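PDB 3L22: SusD superfamily protein from Bacteroides fragilis, which probably binds glycans at the outer membrane, as other members of the SusD family do, and carries zinc ions in the crystal. Local coordinates for residues E159-T167 with I428-I439; D55-L66 with Y270-D280. One frame throughout, in Å; residues are numbered along the deposited sequence.

Contact 1. Residues E159-T167 with I428-I439; sequences ENNNMPRST and IPQVELLLNKDI
In one of its two modelled conformers, R165 has I428 CG1 over the centre of one guanidinium face, 3.6 Å from R165 CZ; R165 NE is hydrogen-bonded to S147 O. The second flat group is the amide of N436. Its side chain extends across to the backbone of M163, CG trans to N (chi1 -177°), and grips it twice. ND2 gives a bond of 2.7 Å to M163 O, lying in the amide plane and on a lone pair of that carbonyl, and a second to E432 OE2. N436 OD1 takes the N-H of M163 at 2.9 Å and, from the opposite face of its plane, that of D438, which closes an Asx turn. This buried amide is thereby fixed in its rotation. N162 adds the converse bond, its OD1 receiving K437 N at 2.8 Å from above the carbonyl plane. In the same R165 conformer, CG rests 3.6 Å from I439 CD1. The contact ties the loop between helices 113-131 and 168-178 to helix 430-435 and the turn after it. R151 bonds both N161 O and E432 OE2, while W85 of helix 79-103 packs against I428 and P429.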
loop_
_atom_site.group_PDB
_atom_site.type_symbol
_atom_site.label_atom_id
_atom_site.label_comp_id
_atom_site.label_asym_id
_atom_site.label_seq_id
_atom_site.Cartn_x
_atom_site.Cartn_y
_atom_site.Cartn_z
ATOM N N GLU A 159 30.272 6.367 -5.651
ATOM C CA GLU A 159 30.499 7.786 -5.998
ATOM C C GLU A 159 29.454 8.775 -5.457
ATOM O O GLU A 159 29.860 9.797 -4.914
ATOM C CB GLU A 159 30.662 7.963 -7.527
ATOM C CG GLU A 159 32.096 7.786 -8.034
ATOM C CD GLU A 159 32.157 7.319 -9.480
ATOM O OE1 GLU A 159 31.097 7.250 -10.140
ATOM O OE2 GLU A 159 33.266 7.010 -9.949
ATOM N N ASN A 160 28.154 8.475 -5.557
ATOM C CA ASN A 160 27.075 9.426 -5.171
ATOM C C ASN A 160 26.204 9.066 -3.971
ATOM O O ASN A 160 25.037 9.471 -3.911
ATOM C CB ASN A 160 26.167 9.686 -6.386
ATOM C CG ASN A 160 26.913 10.386 -7.518
ATOM O OD1 ASN A 160 27.054 9.852 -8.626
ATOM N ND2 ASN A 160 27.429 11.575 -7.226
ATOM N N ASN A 161 26.764 8.370 -2.991
ATOM C CA ASN A 161 26.011 8.075 -1.766
ATOM C C ASN A 161 25.627 9.306 -0.930
ATOM O O ASN A 161 24.588 9.291 -0.252
ATOM C CB ASN A 161 26.783 7.095 -0.873
ATOM C CG ASN A 161 26.913 5.693 -1.485
ATOM O OD1 ASN A 161 26.093 5.256 -2.297
ATOM N ND2 ASN A 161 27.952 4.979 -1.068
ATOM N N ASN A 162 26.447 10.359 -0.966
ATOM C CA ASN A 162 26.147 11.555 -0.185
ATOM C C ASN A 162 25.015 12.363 -0.827
ATOM O O ASN A 162 25.139 12.834 -1.950
ATOM C CB ASN A 162 27.389 12.419 0.018
ATOM C CG ASN A 162 28.485 11.708 0.805
ATOM O OD1 ASN A 162 28.245 10.794 1.590
ATOM N ND2 ASN A 162 29.703 12.149 0.601
HETATM N N MSE A 163 23.899 12.486 -0.114
HETATM C CA MSE A 163 22.742 13.228 -0.600
HETATM C C MSE A 163 21.805 13.594 0.552
HETATM O O MSE A 163 21.446 12.726 1.355
HETATM C CB MSE A 163 21.942 12.417 -1.625
HETATM C CG MSE A 163 20.973 13.269 -2.399
HETATM SE SE MSE A 163 19.950 12.242 -3.655
HETATM C CE MSE A 163 21.294 12.011 -5.037
ATOM N N PRO A 164 21.373 14.866 0.618
ATOM C CA PRO A 164 20.417 15.211 1.641
ATOM C C PRO A 164 19.054 14.613 1.371
ATOM O O PRO A 164 18.746 14.192 0.244
ATOM C CB PRO A 164 20.331 16.745 1.576
ATOM C CG PRO A 164 21.244 17.187 0.525
ATOM C CD PRO A 164 21.712 16.015 -0.237
ATOM N N ARG A 165 18.251 14.596 2.436
ATOM C CA ARG A 165 16.879 14.138 2.375
ATOM C C ARG A 165 16.039 15.236 1.717
ATOM O O ARG A 165 16.228 16.402 2.014
ATOM C CB ARG A 165 16.360 13.841 3.788
ATOM C CG ARG A 165 17.212 12.825 4.576
ATOM C CD ARG A 165 16.901 12.846 6.079
ATOM N NE ARG A 165 15.569 12.286 6.331
ATOM C CZ ARG A 165 14.957 12.254 7.516
ATOM N NH1 ARG A 165 15.578 12.742 8.581
ATOM N NH2 ARG A 165 13.719 11.717 7.622
ATOM N N SER A 166 15.142 14.851 0.806
ATOM C CA SER A 166 14.102 15.745 0.320
ATOM C C SER A 166 12.959 15.772 1.317
ATOM O O SER A 166 12.878 14.898 2.189
ATOM C CB SER A 166 13.591 15.257 -1.026
ATOM O OG SER A 166 14.582 15.498 -2.001
ATOM N N THR A 167 12.078 16.765 1.190
ATOM C CA THR A 167 10.939 16.890 2.087
ATOM C C THR A 167 9.793 15.920 1.680
ATOM O O THR A 167 9.747 15.461 0.548
ATOM C CB THR A 167 10.403 18.312 2.132
ATOM O OG1 THR A 167 9.793 18.628 0.884
ATOM C CG2 THR A 167 11.530 19.383 2.474
ATOM N N ILE A 428 15.904 7.152 9.862
ATOM C CA ILE A 428 16.757 6.761 8.766
ATOM C C ILE A 428 17.688 5.644 9.265
ATOM O O ILE A 428 18.316 5.815 10.293
ATOM C CB ILE A 428 17.608 7.935 8.222
ATOM C CG1 ILE A 428 16.719 9.079 7.688
ATOM C CG2 ILE A 428 18.566 7.403 7.136
ATOM C CD1 ILE A 428 15.702 8.684 6.607
ATOM N N PRO A 429 17.743 4.484 8.554
ATOM C CA PRO A 429 18.448 3.331 9.130
ATOM C C PRO A 429 19.946 3.425 9.084
ATOM O O PRO A 429 20.495 4.125 8.243
ATOM C CB PRO A 429 17.999 2.147 8.250
ATOM C CG PRO A 429 17.644 2.802 6.957
ATOM C CD PRO A 429 16.974 4.090 7.370
ATOM N N GLN A 430 20.592 2.671 9.960
ATOM C CA GLN A 430 22.060 2.591 10.003
ATOM C C GLN A 430 22.710 2.255 8.649
ATOM O O GLN A 430 23.783 2.782 8.360
ATOM C CB GLN A 430 22.504 1.563 11.050
ATOM C CG GLN A 430 24.027 1.376 11.241
ATOM C CD GLN A 430 24.745 2.618 11.800
ATOM O OE1 GLN A 430 24.135 3.672 12.056
ATOM N NE2 GLN A 430 26.054 2.481 12.008
ATOM N N VAL A 431 22.074 1.404 7.832
ATOM C CA VAL A 431 22.651 1.085 6.511
ATOM C C VAL A 431 22.891 2.353 5.690
ATOM O O VAL A 431 23.922 2.493 5.063
ATOM C CB VAL A 431 21.814 0.069 5.686
ATOM C CG1 VAL A 431 21.897 -1.289 6.308
ATOM C CG2 VAL A 431 20.356 0.518 5.529
ATOM N N GLU A 432 21.963 3.301 5.742
ATOM C CA GLU A 432 22.137 4.574 5.060
ATOM C C GLU A 432 23.143 5.478 5.783
ATOM O O GLU A 432 24.016 6.104 5.137
ATOM C CB GLU A 432 20.781 5.276 4.932
ATOM C CG GLU A 432 20.771 6.611 4.184
ATOM C CD GLU A 432 21.008 6.509 2.675
ATOM O OE1 GLU A 432 21.019 5.398 2.126
ATOM O OE2 GLU A 432 21.162 7.570 2.035
ATOM N N LEU A 433 23.042 5.550 7.108
ATOM C CA LEU A 433 23.869 6.480 7.883
ATOM C C LEU A 433 25.360 6.205 7.707
ATOM O O LEU A 433 26.156 7.140 7.717
ATOM C CB LEU A 433 23.499 6.440 9.371
ATOM C CG LEU A 433 22.083 6.871 9.811
ATOM C CD1 LEU A 433 22.042 6.764 11.342
ATOM C CD2 LEU A 433 21.742 8.283 9.341
ATOM N N LEU A 434 25.725 4.937 7.515
ATOM C CA LEU A 434 27.115 4.547 7.274
ATOM C C LEU A 434 27.663 5.096 5.956
ATOM O O LEU A 434 28.807 5.479 5.899
ATOM C CB LEU A 434 27.277 3.014 7.313
ATOM C CG LEU A 434 27.193 2.335 8.703
ATOM C CD1 LEU A 434 26.982 0.820 8.572
ATOM C CD2 LEU A 434 28.437 2.639 9.560
ATOM N N LEU A 435 26.829 5.165 4.925
ATOM C CA LEU A 435 27.260 5.544 3.574
ATOM C C LEU A 435 26.963 6.989 3.180
ATOM O O LEU A 435 27.613 7.494 2.269
ATOM C CB LEU A 435 26.552 4.659 2.541
ATOM C CG LEU A 435 26.835 3.164 2.602
ATOM C CD1 LEU A 435 25.906 2.456 1.617
ATOM C CD2 LEU A 435 28.301 2.874 2.310
ATOM N N ASN A 436 25.975 7.635 3.801
ATOM C CA ASN A 436 25.529 8.955 3.359
ATOM C C ASN A 436 25.918 10.034 4.380
ATOM O O ASN A 436 25.224 10.242 5.371
ATOM C CB ASN A 436 24.014 8.908 3.112
ATOM C CG ASN A 436 23.443 10.224 2.571
ATOM O OD1 ASN A 436 24.135 11.255 2.523
ATOM N ND2 ASN A 436 22.154 10.191 2.148
ATOM N N LYS A 437 27.004 10.754 4.117
ATOM C CA LYS A 437 27.475 11.778 5.066
ATOM C C LYS A 437 26.647 13.028 5.052
ATOM O O LYS A 437 26.796 13.826 5.964
ATOM C CB LYS A 437 28.930 12.202 4.805
ATOM C CG LYS A 437 29.927 11.056 4.600
ATOM C CD LYS A 437 29.799 9.952 5.680
ATOM C CE LYS A 437 30.795 8.792 5.433
ATOM N NZ LYS A 437 31.329 8.277 6.728
ATOM N N ASP A 438 25.819 13.228 4.026
ATOM C CA ASP A 438 24.950 14.404 3.936
ATOM C C ASP A 438 23.521 14.123 4.379
ATOM O O ASP A 438 22.646 14.949 4.151
ATOM C CB ASP A 438 24.916 14.960 2.502
ATOM C CG ASP A 438 26.266 15.456 2.020
ATOM O OD1 ASP A 438 27.195 15.620 2.841
ATOM O OD2 ASP A 438 26.399 15.683 0.791
ATOM N N ILE A 439 23.281 12.999 5.053
ATOM C CA ILE A 439 21.915 12.582 5.364
ATOM C C ILE A 439 21.204 13.647 6.203
ATOM O O ILE A 439 20.013 13.887 6.024
ATOM C CB ILE A 439 21.880 11.186 6.072
ATOM C CG1 ILE A 439 20.461 10.589 6.096
ATOM C CG2 ILE A 439 22.453 11.279 7.491
ATOM C CD1 ILE A 439 19.837 10.378 4.734
HETATM O O HOH W 1 29.588 6.055 0.530
HETATM O O HOH W 2 18.864 15.865 5.061
#

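Contact 2. Residues D55-L66 with Y270-D280; sequences DVINISNNLVTL and YYYDGKIMLID
M277, a selenomethionine, meets V56 and N58 of the facing strand with the far end of its side chain. Its CB stands 4.0 Å from I57 O, and from there the chain bends at chi2 (-56°) and again at chi3 (-62°), folding back over the 55-66 backbone. SE comes to lie beside N58, 3.6 Å from ND2 and slightly farther from CB. The terminal CE then lies 3.4 Å from V56 CG2, so short that the exact spacing is doubtful.

Beneath these side chains, strands 56-58 and 277-279 run antiparallel as a two-stranded sheet. I57 and L278 form its hydrogen-bonded pair, with I57 N to L278 O at 2.7 Å and the reverse bond equally straight. I59 N to I276 O and D280 N to D55 O continue the pairing at the two ends. On the face away from M277, I59 CG1 meets L278 CD1, and in one of two modelled conformers I57 CG1 packs on L278 CB.

Beyond the strand the chain curls back, so that T65 and L66 meet the CE2 and OH side of Y270: its OH is 3.5 Å from T65 CA, and L66 CD1 approaches CE2 obliquely. I276 CD1 touches T65 CG2 nearby.

N58 is one of several residues that pin the curl. Its ND2 bonds T65 O in the amide plane at 2.8 Å and also reaches N51, while OD1 accepts both the N-H and the hydroxyl of S60. The amide beside the selenium is thus held at both ends by its bonds. The D55 carboxylate forms a salt bridge with R386, which would probably favour its ionised state. The contact thus combines a backbone-bonded sheet with apolar contacts, the buried N58 amide and D55 carboxylate both being paired.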
loop_
_atom_site.group_PDB
_atom_site.type_symbol
_atom_site.label_atom_id
_atom_site.label_comp_id
_atom_site.label_asym_id
_atom_site.label_seq_id
_atom_site.Cartn_x
_atom_site.Cartn_y
_atom_site.Cartn_z
ATOM N N ASP A 55 -5.921 -2.440 13.848
ATOM C CA ASP A 55 -6.985 -3.398 13.545
ATOM C C ASP A 55 -6.569 -4.857 13.672
ATOM O O ASP A 55 -7.429 -5.731 13.778
ATOM C CB ASP A 55 -7.528 -3.086 12.172
ATOM C CG ASP A 55 -8.302 -1.771 12.158
ATOM O OD1 ASP A 55 -8.978 -1.448 13.190
ATOM O OD2 ASP A 55 -8.254 -1.065 11.129
ATOM N N VAL A 56 -5.262 -5.102 13.613
ATOM C CA VAL A 56 -4.650 -6.392 13.925
ATOM C C VAL A 56 -3.709 -6.168 15.085
ATOM O O VAL A 56 -3.391 -5.007 15.377
ATOM C CB VAL A 56 -3.919 -6.989 12.686
ATOM C CG1 VAL A 56 -4.964 -7.439 11.656
ATOM C CG2 VAL A 56 -2.886 -6.018 12.063
ATOM N N ILE A 57 -3.330 -7.267 15.765
ATOM C CA ILE A 57 -2.315 -7.240 16.806
ATOM C C ILE A 57 -1.233 -8.236 16.505
ATOM O O ILE A 57 -1.500 -9.283 15.958
ATOM C CB ILE A 57 -2.861 -7.552 18.225
ATOM C CG1 ILE A 57 -3.675 -8.874 18.254
ATOM C CG2 ILE A 57 -3.649 -6.384 18.682
ATOM C CD1 ILE A 57 -4.067 -9.366 19.674
ATOM N N ASN A 58 -0.011 -7.887 16.886
ATOM C CA ASN A 58 1.138 -8.748 16.750
ATOM C C ASN A 58 1.441 -9.279 18.147
ATOM O O ASN A 58 1.796 -8.509 19.036
ATOM C CB ASN A 58 2.333 -7.954 16.184
ATOM C CG ASN A 58 3.525 -8.833 15.846
ATOM O OD1 ASN A 58 3.841 -9.786 16.596
ATOM N ND2 ASN A 58 4.195 -8.535 14.706
ATOM N N ILE A 59 1.273 -10.581 18.343
ATOM C CA ILE A 59 1.517 -11.206 19.651
ATOM C C ILE A 59 2.791 -12.064 19.663
ATOM O O ILE A 59 3.010 -12.860 20.561
ATOM C CB ILE A 59 0.258 -11.975 20.178
ATOM C CG1 ILE A 59 -0.284 -13.005 19.179
ATOM C CG2 ILE A 59 -0.868 -10.984 20.570
ATOM C CD1 ILE A 59 0.607 -14.205 18.974
ATOM N N SER A 60 3.655 -11.891 18.681
ATOM C CA SER A 60 4.792 -12.817 18.502
ATOM C C SER A 60 5.884 -12.620 19.525
ATOM O O SER A 60 6.643 -13.565 19.775
ATOM C CB SER A 60 5.426 -12.648 17.117
ATOM O OG SER A 60 6.006 -11.355 16.927
ATOM N N ASN A 61 5.979 -11.408 20.092
ATOM C CA ASN A 61 7.091 -11.048 20.989
ATOM C C ASN A 61 8.443 -11.268 20.333
ATOM O O ASN A 61 9.415 -11.539 20.999
ATOM C CB ASN A 61 7.025 -11.837 22.311
ATOM C CG ASN A 61 7.865 -11.203 23.428
ATOM O OD1 ASN A 61 7.938 -9.988 23.537
ATOM N ND2 ASN A 61 8.515 -12.031 24.239
ATOM N N ASN A 62 8.514 -11.178 19.010
ATOM C CA ASN A 62 9.731 -11.522 18.296
ATOM C C ASN A 62 10.053 -10.428 17.281
ATOM O O ASN A 62 9.273 -10.180 16.379
ATOM C CB ASN A 62 9.497 -12.861 17.600
ATOM C CG ASN A 62 10.709 -13.357 16.824
ATOM O OD1 ASN A 62 11.781 -12.755 16.861
ATOM N ND2 ASN A 62 10.523 -14.458 16.083
ATOM N N LEU A 63 11.217 -9.807 17.428
ATOM C CA LEU A 63 11.672 -8.744 16.535
ATOM C C LEU A 63 11.834 -9.223 15.088
ATOM O O LEU A 63 11.622 -8.435 14.150
ATOM C CB LEU A 63 12.982 -8.127 17.053
ATOM C CG LEU A 63 12.975 -7.522 18.466
ATOM C CD1 LEU A 63 14.317 -6.732 18.747
ATOM C CD2 LEU A 63 11.761 -6.641 18.728
ATOM N N VAL A 64 12.134 -10.515 14.901
ATOM C CA VAL A 64 12.220 -11.104 13.553
ATOM C C VAL A 64 10.871 -11.061 12.837
ATOM O O VAL A 64 10.829 -10.937 11.618
ATOM C CB VAL A 64 12.807 -12.574 13.576
ATOM C CG1 VAL A 64 12.870 -13.180 12.161
ATOM C CG2 VAL A 64 14.226 -12.622 14.263
ATOM N N THR A 65 9.756 -11.112 13.575
ATOM C CA THR A 65 8.436 -11.061 12.938
ATOM C C THR A 65 7.653 -9.774 13.286
ATOM O O THR A 65 6.486 -9.820 13.620
ATOM C CB THR A 65 7.642 -12.344 13.215
ATOM O OG1 THR A 65 7.519 -12.527 14.620
ATOM C CG2 THR A 65 8.347 -13.563 12.588
ATOM N N LEU A 66 8.321 -8.631 13.156
ATOM C CA LEU A 66 7.692 -7.279 13.096
ATOM C C LEU A 66 7.143 -6.755 14.453
ATOM O O LEU A 66 6.412 -5.766 14.499
ATOM C CB LEU A 66 6.628 -7.199 11.970
ATOM C CG LEU A 66 7.122 -7.412 10.520
ATOM C CD1 LEU A 66 5.982 -7.344 9.485
ATOM C CD2 LEU A 66 8.231 -6.361 10.137
ATOM N N TYR A 270 2.219 -14.963 8.329
ATOM C CA TYR A 270 1.944 -14.058 9.453
ATOM C C TYR A 270 0.551 -14.229 10.077
ATOM O O TYR A 270 0.337 -13.814 11.215
ATOM C CB TYR A 270 2.221 -12.586 9.014
ATOM C CG TYR A 270 3.660 -12.219 9.186
ATOM C CD1 TYR A 270 4.629 -12.829 8.424
ATOM C CD2 TYR A 270 4.066 -11.278 10.111
ATOM C CE1 TYR A 270 5.951 -12.528 8.572
ATOM C CE2 TYR A 270 5.409 -10.963 10.259
ATOM C CZ TYR A 270 6.326 -11.596 9.474
ATOM O OH TYR A 270 7.639 -11.342 9.593
ATOM N N TYR A 271 -0.385 -14.839 9.340
ATOM C CA TYR A 271 -1.782 -14.943 9.748
ATOM C C TYR A 271 -2.281 -16.370 9.998
ATOM O O TYR A 271 -3.196 -16.545 10.792
ATOM C CB TYR A 271 -2.698 -14.320 8.680
ATOM C CG TYR A 271 -2.523 -12.812 8.543
ATOM C CD1 TYR A 271 -2.994 -11.961 9.518
ATOM C CD2 TYR A 271 -1.932 -12.254 7.413
ATOM C CE1 TYR A 271 -2.860 -10.599 9.408
ATOM C CE2 TYR A 271 -1.788 -10.874 7.274
ATOM C CZ TYR A 271 -2.235 -10.058 8.295
ATOM O OH TYR A 271 -2.090 -8.709 8.202
ATOM N N TYR A 272 -1.684 -17.374 9.363
ATOM C CA TYR A 272 -2.315 -18.681 9.272
ATOM C C TYR A 272 -2.405 -19.486 10.546
ATOM O O TYR A 272 -3.239 -20.364 10.603
ATOM C CB TYR A 272 -1.660 -19.592 8.202
ATOM C CG TYR A 272 -0.458 -20.389 8.630
ATOM C CD1 TYR A 272 0.698 -19.754 9.046
ATOM C CD2 TYR A 272 -0.464 -21.816 8.618
ATOM C CE1 TYR A 272 1.812 -20.460 9.431
ATOM C CE2 TYR A 272 0.684 -22.554 9.022
ATOM C CZ TYR A 272 1.813 -21.840 9.412
ATOM O OH TYR A 272 2.991 -22.422 9.799
ATOM N N ASP A 273 -1.530 -19.269 11.518
ATOM C CA ASP A 273 -1.499 -20.155 12.682
ATOM C C ASP A 273 -1.768 -19.493 14.030
ATOM O O ASP A 273 -1.667 -20.148 15.052
ATOM C CB ASP A 273 -0.185 -20.960 12.708
ATOM C CG ASP A 273 1.021 -20.130 13.026
ATOM O OD1 ASP A 273 0.904 -18.885 13.237
ATOM O OD2 ASP A 273 2.110 -20.758 13.103
ATOM N N GLY A 274 -2.063 -18.201 14.050
ATOM C CA GLY A 274 -2.335 -17.507 15.310
ATOM C C GLY A 274 -1.122 -17.171 16.163
ATOM O O GLY A 274 -1.282 -16.595 17.229
ATOM N N LYS A 275 0.085 -17.486 15.708
ATOM C CA LYS A 275 1.279 -17.238 16.516
ATOM C C LYS A 275 1.914 -15.875 16.264
ATOM O O LYS A 275 2.839 -15.489 16.984
ATOM C CB LYS A 275 2.312 -18.331 16.259
ATOM C CG LYS A 275 1.822 -19.731 16.725
ATOM C CD LYS A 275 2.876 -20.810 16.505
ATOM C CE LYS A 275 2.380 -22.182 16.976
ATOM N NZ LYS A 275 3.267 -23.261 16.419
ATOM N N ILE A 276 1.449 -15.154 15.246
ATOM C CA ILE A 276 2.020 -13.842 14.967
ATOM C C ILE A 276 0.939 -12.780 15.001
ATOM O O ILE A 276 0.830 -12.082 16.021
ATOM C CB ILE A 276 2.872 -13.805 13.660
ATOM C CG1 ILE A 276 3.952 -14.908 13.697
ATOM C CG2 ILE A 276 3.497 -12.396 13.462
ATOM C CD1 ILE A 276 4.719 -15.084 12.384
HETATM N N MSE A 277 0.157 -12.649 13.910
HETATM C CA MSE A 277 -0.895 -11.653 13.811
HETATM C C MSE A 277 -2.241 -12.289 14.161
HETATM O O MSE A 277 -2.526 -13.416 13.742
HETATM C CB MSE A 277 -0.997 -11.061 12.411
HETATM C CG MSE A 277 0.302 -10.570 11.803
HETATM SE SE MSE A 277 1.251 -9.260 12.834
HETATM C CE MSE A 277 -0.111 -7.880 12.823
ATOM N N LEU A 278 -3.037 -11.540 14.928
ATOM C CA LEU A 278 -4.444 -11.827 15.175
ATOM C C LEU A 278 -5.241 -10.563 14.860
ATOM O O LEU A 278 -4.695 -9.446 14.792
ATOM C CB LEU A 278 -4.661 -12.239 16.628
ATOM C CG LEU A 278 -4.000 -13.519 17.166
ATOM C CD1 LEU A 278 -4.189 -13.633 18.727
ATOM C CD2 LEU A 278 -4.605 -14.763 16.404
ATOM N N ILE A 279 -6.538 -10.741 14.676
ATOM C CA ILE A 279 -7.469 -9.631 14.611
ATOM C C ILE A 279 -7.512 -8.987 16.002
ATOM O O ILE A 279 -7.590 -9.710 17.003
ATOM C CB ILE A 279 -8.878 -10.096 14.278
ATOM C CG1 ILE A 279 -8.923 -10.793 12.901
ATOM C CG2 ILE A 279 -9.881 -8.880 14.341
ATOM C CD1 ILE A 279 -10.224 -11.520 12.654
ATOM N N ASP A 280 -7.440 -7.648 16.074
ATOM C CA ASP A 280 -7.672 -6.929 17.350
ATOM C C ASP A 280 -9.161 -6.831 17.631
ATOM O O ASP A 280 -9.832 -5.839 17.261
ATOM C CB ASP A 280 -7.037 -5.536 17.355
ATOM C CG ASP A 280 -7.064 -4.884 18.739
ATOM O OD1 ASP A 280 -7.873 -5.293 19.609
ATOM O OD2 ASP A 280 -6.234 -3.977 18.956
HETATM O O HOH W 3 -10.133 -5.472 14.462
HETATM O O HOH W 4 -3.860 -3.279 17.447
#

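In the fold
The centres of the two contacts lie 32 Å apart, with about 13 Å between their nearest atoms, so they do not touch. Along the chain their segments alternate: 55-66, 159-167, 270-280, 428-439. Each contact therefore joins a part of the N-terminal half to one of the C-terminal half. They share no strand or helix. Contact 2 forms a small two-stranded sheet beside helices 44-52 and 67-70, whereas contact 1 joins the chain's last helix, 430-435, and the turn after it to a loop, with helix 79-103 alongside. In this largely helical SusD-family chain, each contact brings together regions more than 200 residues apart in sequence, at two separate places.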